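Local coordinates for protein ZmpA Glycopeptidase (PDB 6XSX) that is a glycopeptidase, represented here by its M60 metallopeptidase module, which probably cleaves the peptide backbone of glycosylated proteins such as mucins, at residues A[109-114]-A[242-247]; A[188-193]-A[265-270]; A[439-444]-A[474-479]; A[443-448]-A[515-520]. All blocks are in the same frame, centred on the assembly; numbering follows the deposited sequence.

Contact 1 (A[109-114]-A[242-247]); sequences ELRPGT and SMLKWL. With EDO (1,2-ethanediol), chain H.
Trp246, just past the end of strand 240-244, lays one face of its indole against the Leu110 carbonyl, the Arg111 backbone and side chain and the Pro112 ring. Arg111 CA stands 3.8 Å from the centroid of the five-membered ring, and Pro112 CD 4.0 Å from that of the six-membered ring, both as CH-pi contacts. The carbonyl oxygen of Leu110 lies over the same side, 3.4 Å from Trp246 CZ3, while Glu109 O meets the ring at its edge. A broad flat indole suits this place because it spans several residues of an irregular loop; proline offers it a rigid CH2.

The polar contacts centre on Arg111. With CG anti to the backbone N (chi1 -173°) and a bend at chi3, its chain runs past the indole, and Trp246 CB lies over one face of the guanidinium. Arg111 NH2 comes to 2.9 Å from Lys245 O and 3.6 Å from Leu244 CD1. NE forms a salt bridge with Asp82, and NH1 donates to Asn263. Within the loop, a type II turn from Arg111 to Thr114 has a weak backbone bond from Thr114 N to Arg111 O.

The loop after strand 96-101 thus meets the residues that follow strand 240-244 of the large mixed sheet in the M60 peptidase module through dispersion over an aromatic face, beside a buried arginine whose charge Asp82 probably offsets in large part.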
loop_
_atom_site.group_PDB
_atom_site.type_symbol
_atom_site.label_atom_id
_atom_site.label_comp_id
_atom_site.label_asym_id
_atom_site.label_seq_id
_atom_site.Cartn_x
_atom_site.Cartn_y
_atom_site.Cartn_z
ATOM N N GLU A 109 21.402 1.627 18.078
ATOM C CA GLU A 109 20.212 1.363 17.278
ATOM C C GLU A 109 19.322 2.599 17.151
ATOM O O GLU A 109 18.372 2.582 16.374
ATOM C CB GLU A 109 19.393 0.220 17.887
ATOM C CG GLU A 109 19.943 -1.143 17.504
ATOM C CD GLU A 109 19.377 -2.349 18.224
ATOM O OE1 GLU A 109 18.238 -2.267 18.768
ATOM O OE2 GLU A 109 20.069 -3.385 18.214
ATOM N N LEU A 110 19.613 3.655 17.922
ATOM C CA LEU A 110 18.677 4.760 18.075
ATOM C C LEU A 110 19.196 5.993 17.343
ATOM O O LEU A 110 20.405 6.198 17.262
ATOM C CB LEU A 110 18.515 5.075 19.563
ATOM C CG LEU A 110 18.121 3.912 20.479
ATOM C CD1 LEU A 110 17.792 4.442 21.865
ATOM C CD2 LEU A 110 16.951 3.119 19.911
ATOM N N ARG A 111 18.275 6.838 16.857
ATOM C CA ARG A 111 18.710 8.095 16.269
ATOM C C ARG A 111 19.556 8.823 17.308
ATOM O O ARG A 111 19.189 8.863 18.478
ATOM C CB ARG A 111 17.540 8.982 15.834
ATOM C CG ARG A 111 17.967 10.224 15.061
ATOM C CD ARG A 111 16.817 11.142 14.675
ATOM N NE ARG A 111 15.638 10.408 14.210
ATOM C CZ ARG A 111 15.415 10.034 12.950
ATOM N NH1 ARG A 111 16.301 10.315 12.005
ATOM N NH2 ARG A 111 14.309 9.379 12.637
ATOM N N PRO A 112 20.729 9.372 16.928
ATOM C CA PRO A 112 21.570 10.087 17.884
ATOM C C PRO A 112 20.755 11.117 18.667
ATOM O O PRO A 112 19.976 11.879 18.086
ATOM C CB PRO A 112 22.636 10.702 16.961
ATOM C CG PRO A 112 22.774 9.670 15.856
ATOM C CD PRO A 112 21.339 9.275 15.586
ATOM N N GLY A 113 20.911 11.086 19.993
ATOM C CA GLY A 113 20.304 12.050 20.897
ATOM C C GLY A 113 18.941 11.602 21.425
ATOM O O GLY A 113 18.209 12.400 21.999
ATOM N N THR A 114 18.568 10.342 21.182
ATOM C CA THR A 114 17.278 9.866 21.656
ATOM C C THR A 114 17.443 9.328 23.072
ATOM O O THR A 114 18.345 8.534 23.330
ATOM C CB THR A 114 16.698 8.778 20.743
ATOM O OG1 THR A 114 16.843 9.242 19.402
ATOM C CG2 THR A 114 15.245 8.459 21.035
ATOM N N SER A 242 2.256 2.592 11.759
ATOM C CA SER A 242 3.248 3.462 11.142
ATOM C C SER A 242 4.010 4.183 12.252
ATOM O O SER A 242 3.402 4.835 13.095
ATOM C CB SER A 242 2.611 4.458 10.200
ATOM O OG SER A 242 1.643 3.821 9.384
ATOM N N MET A 243 5.335 4.043 12.273
ATOM C CA MET A 243 6.101 4.621 13.367
ATOM C C MET A 243 7.361 5.301 12.836
ATOM O O MET A 243 7.883 4.945 11.778
ATOM C CB MET A 243 6.492 3.556 14.400
ATOM C CG MET A 243 7.385 2.472 13.837
ATOM S SD MET A 243 8.257 1.506 15.101
ATOM C CE MET A 243 6.981 0.351 15.596
ATOM N N LEU A 244 7.815 6.306 13.591
ATOM C CA LEU A 244 9.064 6.989 13.338
ATOM C C LEU A 244 10.197 5.985 13.515
ATOM O O LEU A 244 10.230 5.252 14.504
ATOM C CB LEU A 244 9.169 8.126 14.360
ATOM C CG LEU A 244 10.481 8.907 14.377
ATOM C CD1 LEU A 244 10.725 9.572 13.027
ATOM C CD2 LEU A 244 10.462 9.944 15.494
ATOM N N LYS A 245 11.112 5.962 12.542
ATOM C CA LYS A 245 12.298 5.128 12.635
ATOM C C LYS A 245 13.503 5.934 12.165
ATOM O O LYS A 245 13.368 6.896 11.411
ATOM C CB LYS A 245 12.149 3.891 11.749
ATOM C CG LYS A 245 11.158 2.838 12.212
ATOM C CD LYS A 245 11.333 1.547 11.435
ATOM C CE LYS A 245 10.212 0.562 11.675
ATOM N NZ LYS A 245 10.501 -0.721 10.999
ATOM N N TRP A 246 14.689 5.504 12.598
ATOM C CA TRP A 246 15.915 6.154 12.171
ATOM C C TRP A 246 16.381 5.479 10.884
ATOM O O TRP A 246 16.964 4.401 10.931
ATOM C CB TRP A 246 16.955 6.062 13.298
ATOM C CG TRP A 246 18.312 6.599 12.962
ATOM C CD1 TRP A 246 18.598 7.718 12.234
ATOM C CD2 TRP A 246 19.580 6.066 13.392
ATOM N NE1 TRP A 246 19.953 7.900 12.157
ATOM C CE2 TRP A 246 20.581 6.910 12.868
ATOM C CE3 TRP A 246 19.968 4.960 14.162
ATOM C CZ2 TRP A 246 21.940 6.666 13.078
ATOM C CZ3 TRP A 246 21.311 4.725 14.377
ATOM C CH2 TRP A 246 22.286 5.569 13.838
ATOM N N LEU A 247 16.096 6.102 9.735
ATOM C CA LEU A 247 16.287 5.404 8.473
ATOM C C LEU A 247 17.350 6.093 7.622
ATOM O O LEU A 247 17.470 5.793 6.435
ATOM C CB LEU A 247 14.946 5.335 7.733
ATOM C CG LEU A 247 13.822 4.621 8.480
ATOM C CD1 LEU A 247 12.563 4.541 7.621
ATOM C CD2 LEU A 247 14.267 3.229 8.904
HETATM C C1 EDO H . -0.569 5.983 5.105
HETATM O O1 EDO H . -0.205 7.270 5.619
HETATM C C2 EDO H . -0.445 4.802 6.014
HETATM O O2 EDO H . 0.832 4.623 6.634
#

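Contact 2 (A[188-193]-A[265-270]); sequences VNVTAT and AEQGGA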
loop_
_atom_site.group_PDB
_atom_site.type_symbol
_atom_site.label_atom_id
_atom_site.label_comp_id
_atom_site.label_asym_id
_atom_site.label_seq_id
_atom_site.Cartn_x
_atom_site.Cartn_y
_atom_site.Cartn_z
ATOM N N VAL A 188 -0.485 5.485 14.715
ATOM C CA VAL A 188 0.499 6.408 14.172
ATOM C C VAL A 188 1.337 6.924 15.344
ATOM O O VAL A 188 0.814 7.571 16.251
ATOM C CB VAL A 188 -0.172 7.564 13.397
ATOM C CG1 VAL A 188 0.821 8.653 13.015
ATOM C CG2 VAL A 188 -0.920 7.073 12.163
ATOM N N ASN A 189 2.644 6.637 15.290
ATOM C CA ASN A 189 3.598 6.924 16.349
ATOM C C ASN A 189 4.624 7.926 15.824
ATOM O O ASN A 189 5.370 7.603 14.897
ATOM C CB ASN A 189 4.278 5.626 16.803
ATOM C CG ASN A 189 5.483 5.841 17.695
ATOM O OD1 ASN A 189 6.622 5.860 17.219
ATOM N ND2 ASN A 189 5.238 5.997 18.987
ATOM N N VAL A 190 4.657 9.121 16.441
ATOM C CA VAL A 190 5.555 10.213 16.082
ATOM C C VAL A 190 6.066 10.859 17.372
ATOM O O VAL A 190 5.742 10.390 18.462
ATOM C CB VAL A 190 4.843 11.276 15.218
ATOM C CG1 VAL A 190 4.499 10.781 13.819
ATOM C CG2 VAL A 190 3.611 11.843 15.919
ATOM N N THR A 191 6.852 11.943 17.251
ATOM C CA THR A 191 7.276 12.692 18.431
ATOM C C THR A 191 6.184 13.678 18.839
ATOM O O THR A 191 5.426 14.160 17.996
ATOM C CB THR A 191 8.574 13.492 18.221
ATOM O OG1 THR A 191 8.376 14.550 17.278
ATOM C CG2 THR A 191 9.768 12.649 17.829
ATOM N N ALA A 192 6.157 14.012 20.136
ATOM C CA ALA A 192 5.207 14.973 20.684
ATOM C C ALA A 192 5.504 16.383 20.163
ATOM O O ALA A 192 4.583 17.136 19.850
ATOM C CB ALA A 192 5.225 14.925 22.193
ATOM N N THR A 193 6.794 16.722 20.079
ATOM C CA THR A 193 7.236 18.052 19.694
ATOM C C THR A 193 6.823 18.346 18.252
ATOM O O THR A 193 6.331 19.438 17.952
ATOM C CB THR A 193 8.739 18.247 19.936
ATOM O OG1 THR A 193 9.401 17.213 19.216
ATOM C CG2 THR A 193 9.127 18.158 21.398
ATOM N N ALA A 265 11.640 13.436 8.823
ATOM C CA ALA A 265 11.080 14.502 8.007
ATOM C C ALA A 265 9.679 14.130 7.529
ATOM O O ALA A 265 8.954 14.985 7.033
ATOM C CB ALA A 265 11.993 14.825 6.843
ATOM N N GLU A 266 9.306 12.856 7.671
ATOM C CA GLU A 266 8.058 12.363 7.114
ATOM C C GLU A 266 6.972 12.253 8.190
ATOM O O GLU A 266 5.904 11.695 7.934
ATOM C CB GLU A 266 8.297 11.033 6.379
ATOM C CG GLU A 266 8.801 11.202 4.951
ATOM C CD GLU A 266 10.238 11.695 4.883
ATOM O OE1 GLU A 266 11.111 11.067 5.505
ATOM O OE2 GLU A 266 10.474 12.732 4.247
ATOM N N GLN A 267 7.224 12.812 9.379
ATOM C CA GLN A 267 6.255 12.761 10.470
ATOM C C GLN A 267 4.952 13.435 10.049
ATOM O O GLN A 267 3.878 12.935 10.371
ATOM C CB GLN A 267 6.806 13.354 11.772
ATOM C CG GLN A 267 7.861 12.479 12.444
ATOM C CD GLN A 267 8.466 13.174 13.641
ATOM O OE1 GLN A 267 7.955 13.082 14.763
ATOM N NE2 GLN A 267 9.565 13.879 13.407
ATOM N N GLY A 268 5.063 14.563 9.326
ATOM C CA GLY A 268 3.895 15.266 8.812
ATOM C C GLY A 268 3.091 14.441 7.807
ATOM O O GLY A 268 1.858 14.459 7.834
ATOM N N GLY A 269 3.795 13.716 6.926
ATOM C CA GLY A 269 3.151 12.758 6.035
ATOM C C GLY A 269 2.321 11.734 6.815
ATOM O O GLY A 269 1.198 11.399 6.425
ATOM N N ALA A 270 2.888 11.258 7.931
ATOM C CA ALA A 270 2.256 10.258 8.774
ATOM C C ALA A 270 0.977 10.822 9.401
ATOM O O ALA A 270 -0.068 10.171 9.365
ATOM C CB ALA A 270 3.227 9.770 9.831
HETATM O O HOH W 1 11.133 15.138 15.399
#
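Gln267, in the first turn of helix 267-272, reaches across to Thr191, where strand 186-190 gives way to helix 192-202; the contact lays a short helix against a strand of the large mixed sheet in the M60 peptidase module. Gln267 OE1 accepts two bonds from this one residue. Thr191 N donates to Gln267 OE1 at 3.0 Å in a nearly straight bond (168° at the hydrogen) close to the C=O direction, whereas Thr191 OG1 donates to the same OE1 at 2.9 Å, in the carbonyl plane on a lone pair. An amide on an extended chain suits the task, its oxygen taking both donors.

Alongside the aliphatic part of Gln267, Val190 CG1 packs on Gln267 CB and CG, both at 4.0 Å. Val188 CG1 lies 4.1 Å from Ala270 CB, one helical turn on, and the small methyl lets the helix approach the two valines. Phe262 of strand 259-262 also touches Val190, Gln267 and Ala270.

Farther out, Thr191 is the N-cap of helix 192-202: its OG1 sits between the backbone N and the carbonyl carbon (chi1 67°) and also accepts from Tyr194 N. The other end of the Gln267 amide is held by Lys264 O and by a water that accepts from Gln267 NE2 at 2.8 Å.

Contact 3 (A[439-444]-A[474-479]); sequences YLNKGG and NKNNVI
Asn441, in the segment that follows Leu440, presses its side chain onto the turn before strand 478-485, and this is the tight part of the contact. Asn441 CB lies 3.0 Å from Asn476 O, which leaves little slack between this side chain and the turn. Its amide continues past that carbonyl, and Asn441 ND2 donates to Val478 O at 2.9 Å (157° at the hydrogen). The acceptor lies near the plane of the Asn441 amide, but the donor stands well above the carbonyl plane of Val478. Asn441 ND2 also donates to Asn518 OD1 in the loop after strand 511-517, so two acceptors fix the rotation of the amide.

A second bond runs from backbone to side chain: Gly444 N donates to Asn477 OD1 at 2.9 Å. Asn477 points away overall, though its CB still touches Gly444 O, and with CG anti to the carbonyl carbon (chi1 -62°) the amide swings back to meet the glycine. Asn477 ND2 meanwhile donates to Asn474 OD1 at 2.9 Å, and Asn474 OD1 also accepts from Thr447 N. Asparagine suits positions 477 and 474 because one short side chain can both give and accept.

The more open side is at Gly443 and Asn476. Gly443 is exposed and makes a CA-H...O contact from its CA to Asn476 O at 3.5 Å; this close approach suits glycine, which has no side chain. Asn476 gives mainly CB, 3.7 Å from Asn441 O.

Apolar contact is slight, so the join between the segment after helix 437-440 and the C-terminal beta domain rests on directional amide chemistry.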
loop_
_atom_site.group_PDB
_atom_site.type_symbol
_atom_site.label_atom_id
_atom_site.label_comp_id
_atom_site.label_asym_id
_atom_site.label_seq_id
_atom_site.Cartn_x
_atom_site.Cartn_y
_atom_site.Cartn_z
ATOM N N TYR A 439 -7.916 7.047 -16.800
ATOM C CA TYR A 439 -8.516 7.759 -15.677
ATOM C C TYR A 439 -8.194 9.254 -15.702
ATOM O O TYR A 439 -9.029 10.062 -15.287
ATOM C CB TYR A 439 -8.238 7.091 -14.324
ATOM C CG TYR A 439 -6.819 7.187 -13.816
ATOM C CD1 TYR A 439 -5.914 6.165 -14.051
ATOM C CD2 TYR A 439 -6.380 8.286 -13.094
ATOM C CE1 TYR A 439 -4.609 6.226 -13.587
ATOM C CE2 TYR A 439 -5.077 8.367 -12.619
ATOM C CZ TYR A 439 -4.189 7.329 -12.864
ATOM O OH TYR A 439 -2.903 7.373 -12.393
ATOM N N LEU A 440 -6.988 9.620 -16.166
ATOM C CA LEU A 440 -6.545 11.010 -16.139
ATOM C C LEU A 440 -7.407 11.910 -17.031
ATOM O O LEU A 440 -7.575 13.094 -16.727
ATOM C CB LEU A 440 -5.067 11.092 -16.538
ATOM C CG LEU A 440 -4.075 10.581 -15.489
ATOM C CD1 LEU A 440 -2.683 10.454 -16.089
ATOM C CD2 LEU A 440 -4.055 11.480 -14.255
ATOM N N ASN A 441 -7.954 11.356 -18.123
ATOM C CA ASN A 441 -8.757 12.123 -19.070
ATOM C C ASN A 441 -10.041 12.630 -18.413
ATOM O O ASN A 441 -10.566 13.662 -18.832
ATOM C CB ASN A 441 -9.211 11.294 -20.272
ATOM C CG ASN A 441 -8.206 11.241 -21.403
ATOM O OD1 ASN A 441 -7.441 12.173 -21.605
ATOM N ND2 ASN A 441 -8.209 10.162 -22.162
ATOM N N LYS A 442 -10.550 11.887 -17.417
ATOM C CA LYS A 442 -11.896 12.092 -16.892
ATOM C C LYS A 442 -12.877 12.274 -18.048
ATOM O O LYS A 442 -13.602 13.264 -18.091
ATOM C CB LYS A 442 -11.979 13.373 -16.055
ATOM C CG LYS A 442 -11.066 13.461 -14.843
ATOM C CD LYS A 442 -11.341 14.738 -14.086
ATOM C CE LYS A 442 -10.099 15.340 -13.470
ATOM N NZ LYS A 442 -10.060 15.112 -12.006
ATOM N N GLY A 443 -12.868 11.335 -19.000
ATOM C CA GLY A 443 -13.689 11.444 -20.192
ATOM C C GLY A 443 -14.568 10.212 -20.357
ATOM O O GLY A 443 -14.846 9.507 -19.386
ATOM N N GLY A 444 -14.990 9.960 -21.602
ATOM C CA GLY A 444 -15.791 8.789 -21.908
ATOM C C GLY A 444 -15.287 8.097 -23.171
ATOM O O GLY A 444 -14.092 8.122 -23.484
ATOM N N ASN A 474 -13.875 15.185 -28.556
ATOM C CA ASN A 474 -13.324 13.875 -28.265
ATOM C C ASN A 474 -11.920 13.983 -27.682
ATOM O O ASN A 474 -11.253 12.967 -27.509
ATOM C CB ASN A 474 -13.367 12.982 -29.505
ATOM C CG ASN A 474 -14.749 12.410 -29.729
ATOM O OD1 ASN A 474 -15.134 11.463 -29.051
ATOM N ND2 ASN A 474 -15.497 12.977 -30.667
ATOM N N LYS A 475 -11.476 15.205 -27.363
ATOM C CA LYS A 475 -10.074 15.398 -27.018
ATOM C C LYS A 475 -9.717 14.661 -25.726
ATOM O O LYS A 475 -8.570 14.270 -25.549
ATOM C CB LYS A 475 -9.698 16.881 -26.970
ATOM C CG LYS A 475 -10.343 17.713 -25.866
ATOM C CD LYS A 475 -9.790 19.125 -25.836
ATOM C CE LYS A 475 -9.949 19.817 -24.503
ATOM N NZ LYS A 475 -11.306 20.388 -24.352
ATOM N N ASN A 476 -10.701 14.483 -24.832
ATOM C CA ASN A 476 -10.494 13.816 -23.554
ATOM C C ASN A 476 -11.045 12.388 -23.590
ATOM O O ASN A 476 -11.167 11.740 -22.548
ATOM C CB ASN A 476 -11.113 14.616 -22.401
ATOM C CG ASN A 476 -10.381 15.911 -22.138
ATOM O OD1 ASN A 476 -9.155 15.952 -22.185
ATOM N ND2 ASN A 476 -11.119 16.976 -21.874
ATOM N N ASN A 477 -11.347 11.885 -24.793
ATOM C CA ASN A 477 -11.837 10.524 -24.951
ATOM C C ASN A 477 -10.725 9.601 -25.441
ATOM O O ASN A 477 -10.891 8.386 -25.422
ATOM C CB ASN A 477 -13.062 10.463 -25.868
ATOM C CG ASN A 477 -14.234 11.244 -25.307
ATOM O OD1 ASN A 477 -14.352 11.395 -24.098
ATOM N ND2 ASN A 477 -15.093 11.768 -26.167
ATOM N N VAL A 478 -9.606 10.180 -25.892
ATOM C CA VAL A 478 -8.561 9.417 -26.567
ATOM C C VAL A 478 -7.437 9.087 -25.582
ATOM O O VAL A 478 -7.020 9.945 -24.805
ATOM C CB VAL A 478 -8.040 10.185 -27.802
ATOM C CG1 VAL A 478 -7.497 11.575 -27.458
ATOM C CG2 VAL A 478 -7.015 9.382 -28.598
ATOM N N ILE A 479 -6.936 7.842 -25.629
ATOM C CA ILE A 479 -5.839 7.430 -24.763
ATOM C C ILE A 479 -4.563 7.201 -25.576
ATOM O O ILE A 479 -3.478 7.062 -25.004
ATOM C CB ILE A 479 -6.202 6.199 -23.910
ATOM C CG1 ILE A 479 -6.488 4.969 -24.778
ATOM C CG2 ILE A 479 -7.345 6.529 -22.952
ATOM C CD1 ILE A 479 -6.590 3.668 -24.003
#

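Contact 4 (A[443-448]-A[515-520]); sequences GGVFTE and AYDNEI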
loop_
_atom_site.group_PDB
_atom_site.type_symbol
_atom_site.label_atom_id
_atom_site.label_comp_id
_atom_site.label_asym_id
_atom_site.label_seq_id
_atom_site.Cartn_x
_atom_site.Cartn_y
_atom_site.Cartn_z
ATOM N N GLY A 443 -12.868 11.335 -19.000
ATOM C CA GLY A 443 -13.689 11.444 -20.192
ATOM C C GLY A 443 -14.568 10.212 -20.357
ATOM O O GLY A 443 -14.846 9.507 -19.386
ATOM N N GLY A 444 -14.990 9.960 -21.602
ATOM C CA GLY A 444 -15.791 8.789 -21.908
ATOM C C GLY A 444 -15.287 8.097 -23.171
ATOM O O GLY A 444 -14.092 8.122 -23.484
ATOM N N VAL A 445 -16.227 7.501 -23.905
ATOM C CA VAL A 445 -15.900 6.747 -25.101
ATOM C C VAL A 445 -16.006 7.700 -26.293
ATOM O O VAL A 445 -16.535 8.807 -26.152
ATOM C CB VAL A 445 -16.844 5.534 -25.228
ATOM C CG1 VAL A 445 -16.607 4.523 -24.112
ATOM C CG2 VAL A 445 -18.312 5.958 -25.271
ATOM N N PHE A 446 -15.509 7.279 -27.461
ATOM C CA PHE A 446 -15.594 8.133 -28.637
ATOM C C PHE A 446 -17.057 8.459 -28.945
ATOM O O PHE A 446 -17.918 7.579 -28.897
ATOM C CB PHE A 446 -14.953 7.461 -29.850
ATOM C CG PHE A 446 -13.447 7.391 -29.841
ATOM C CD1 PHE A 446 -12.684 8.462 -29.398
ATOM C CD2 PHE A 446 -12.790 6.268 -30.334
ATOM C CE1 PHE A 446 -11.295 8.404 -29.413
ATOM C CE2 PHE A 446 -11.402 6.205 -30.340
ATOM C CZ PHE A 446 -10.656 7.272 -29.878
ATOM N N THR A 447 -17.327 9.724 -29.285
ATOM C CA THR A 447 -18.622 10.079 -29.852
ATOM C C THR A 447 -18.685 9.625 -31.310
ATOM O O THR A 447 -17.661 9.325 -31.929
ATOM C CB THR A 447 -18.929 11.578 -29.731
ATOM O OG1 THR A 447 -18.306 12.249 -30.829
ATOM C CG2 THR A 447 -18.520 12.173 -28.397
ATOM N N GLU A 448 -19.911 9.637 -31.850
ATOM C CA GLU A 448 -20.217 9.287 -33.227
ATOM C C GLU A 448 -19.646 10.321 -34.201
ATOM O O GLU A 448 -19.667 10.096 -35.413
ATOM C CB GLU A 448 -21.736 9.212 -33.414
ATOM C CG GLU A 448 -22.414 8.099 -32.627
ATOM C CD GLU A 448 -22.199 6.693 -33.173
ATOM O OE1 GLU A 448 -21.311 6.523 -34.041
ATOM O OE2 GLU A 448 -22.917 5.766 -32.733
ATOM N N ALA A 515 -7.061 5.533 -33.577
ATOM C CA ALA A 515 -7.144 6.169 -32.271
ATOM C C ALA A 515 -7.889 5.244 -31.310
ATOM O O ALA A 515 -8.725 4.460 -31.739
ATOM C CB ALA A 515 -7.829 7.516 -32.387
ATOM N N TYR A 516 -7.553 5.327 -30.014
ATOM C CA TYR A 516 -8.149 4.449 -29.015
ATOM C C TYR A 516 -8.744 5.285 -27.894
ATOM O O TYR A 516 -8.140 6.276 -27.493
ATOM C CB TYR A 516 -7.136 3.449 -28.457
ATOM C CG TYR A 516 -7.002 2.210 -29.297
ATOM C CD1 TYR A 516 -6.244 2.219 -30.460
ATOM C CD2 TYR A 516 -7.653 1.036 -28.944
ATOM C CE1 TYR A 516 -6.130 1.081 -31.246
ATOM C CE2 TYR A 516 -7.542 -0.110 -29.712
ATOM C CZ TYR A 516 -6.779 -0.084 -30.869
ATOM O OH TYR A 516 -6.666 -1.204 -31.639
ATOM N N ASP A 517 -9.923 4.867 -27.408
ATOM C CA ASP A 517 -10.643 5.637 -26.406
ATOM C C ASP A 517 -10.473 5.033 -25.010
ATOM O O ASP A 517 -9.787 4.024 -24.827
ATOM C CB ASP A 517 -12.105 5.856 -26.800
ATOM C CG ASP A 517 -13.010 4.653 -26.600
ATOM O OD1 ASP A 517 -12.562 3.645 -25.975
ATOM O OD2 ASP A 517 -14.162 4.722 -27.095
ATOM N N ASN A 518 -11.149 5.653 -24.039
ATOM C CA ASN A 518 -10.936 5.416 -22.622
ATOM C C ASN A 518 -11.333 3.993 -22.229
ATOM O O ASN A 518 -10.954 3.537 -21.156
ATOM C CB ASN A 518 -11.675 6.449 -21.762
ATOM C CG ASN A 518 -10.991 7.800 -21.729
ATOM O OD1 ASN A 518 -9.786 7.873 -21.478
ATOM N ND2 ASN A 518 -11.754 8.870 -21.945
ATOM N N GLU A 519 -12.119 3.321 -23.076
ATOM C CA GLU A 519 -12.471 1.926 -22.856
ATOM C C GLU A 519 -11.741 1.023 -23.857
ATOM O O GLU A 519 -12.162 -0.107 -24.098
ATOM C CB GLU A 519 -13.992 1.761 -22.869
ATOM C CG GLU A 519 -14.647 2.353 -21.633
ATOM C CD GLU A 519 -16.162 2.305 -21.555
ATOM O OE1 GLU A 519 -16.781 1.500 -22.294
ATOM O OE2 GLU A 519 -16.723 3.114 -20.780
ATOM N N ILE A 520 -10.641 1.534 -24.434
ATOM C CA ILE A 520 -9.786 0.780 -25.341
ATOM C C ILE A 520 -10.580 0.297 -26.563
ATOM O O ILE A 520 -10.391 -0.822 -27.049
ATOM C CB ILE A 520 -9.068 -0.381 -24.615
ATOM C CG1 ILE A 520 -8.771 -0.036 -23.147
ATOM C CG2 ILE A 520 -7.808 -0.762 -25.388
ATOM C CD1 ILE A 520 -8.056 -1.132 -22.350
#
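The extended chain of residues 443-446 runs at 121° to the 515-519 segment, and comes nearest to it where Val445 CA lies 5.5 Å from Asp517 CA. Phe446 supplies the apolar part. Asp517 CB sits squarely over the centre of the Phe446 ring, 3.4 Å from the centroid and only 3° off the normal, a close CH-pi contact. Ala515 O is at the ring edge, and Phe446 CZ reaches Ala515 CB at 3.8 Å; alanine leaves room for the ring's CZ end beside the strand.

Asp517 serves both segments. Its CG occupies the position between backbone N and carbonyl carbon (chi1 77°), which carries Asp517 OD2 to Phe446 N, a bond of 2.9 Å received on the anti side of the carboxylate. Asp517 OD1 takes Glu519 N at 3.0 Å, forming an Asx turn, and accepts from Asn521 N as well. This turn overlaps the type I beta turn from Asp517 to Ile520, which begins the connection from strand 511-517 to its neighbour 526-528 in the same antiparallel sheet of the C-terminal domain.

Next in sequence, Asn518 ND2 donates to Gly444 O at 2.9 Å, in the carbonyl plane on a lone pair, and also to Asn476 O. At the exposed rim, Val445 CG1 packs against the carboxylate end of the extended Glu519 chain, 3.4 Å from Glu519 CD.

From the N terminus, contact 1 joins the loop after strand 96-101 to the end of strand 240-244, and contact 2 opens within that span and closes beyond it, so the two cross. They meet directly, since strands 186-190 and 240-244 are neighbours in the large mixed sheet: Ser242 O and Asn189 N are 2.9 Å apart, a probable hydrogen bond. Contacts 3 and 4 follow in series, with centres 38 to 50 Å from those of the first two. Both start from the segment after helix 437-440 and share Gly443 and Gly444; contact 3 closes a short loop at strand 478-485, contact 4 a longer one at the adjacent strand 511-517, joining that segment to the C-terminal sheet.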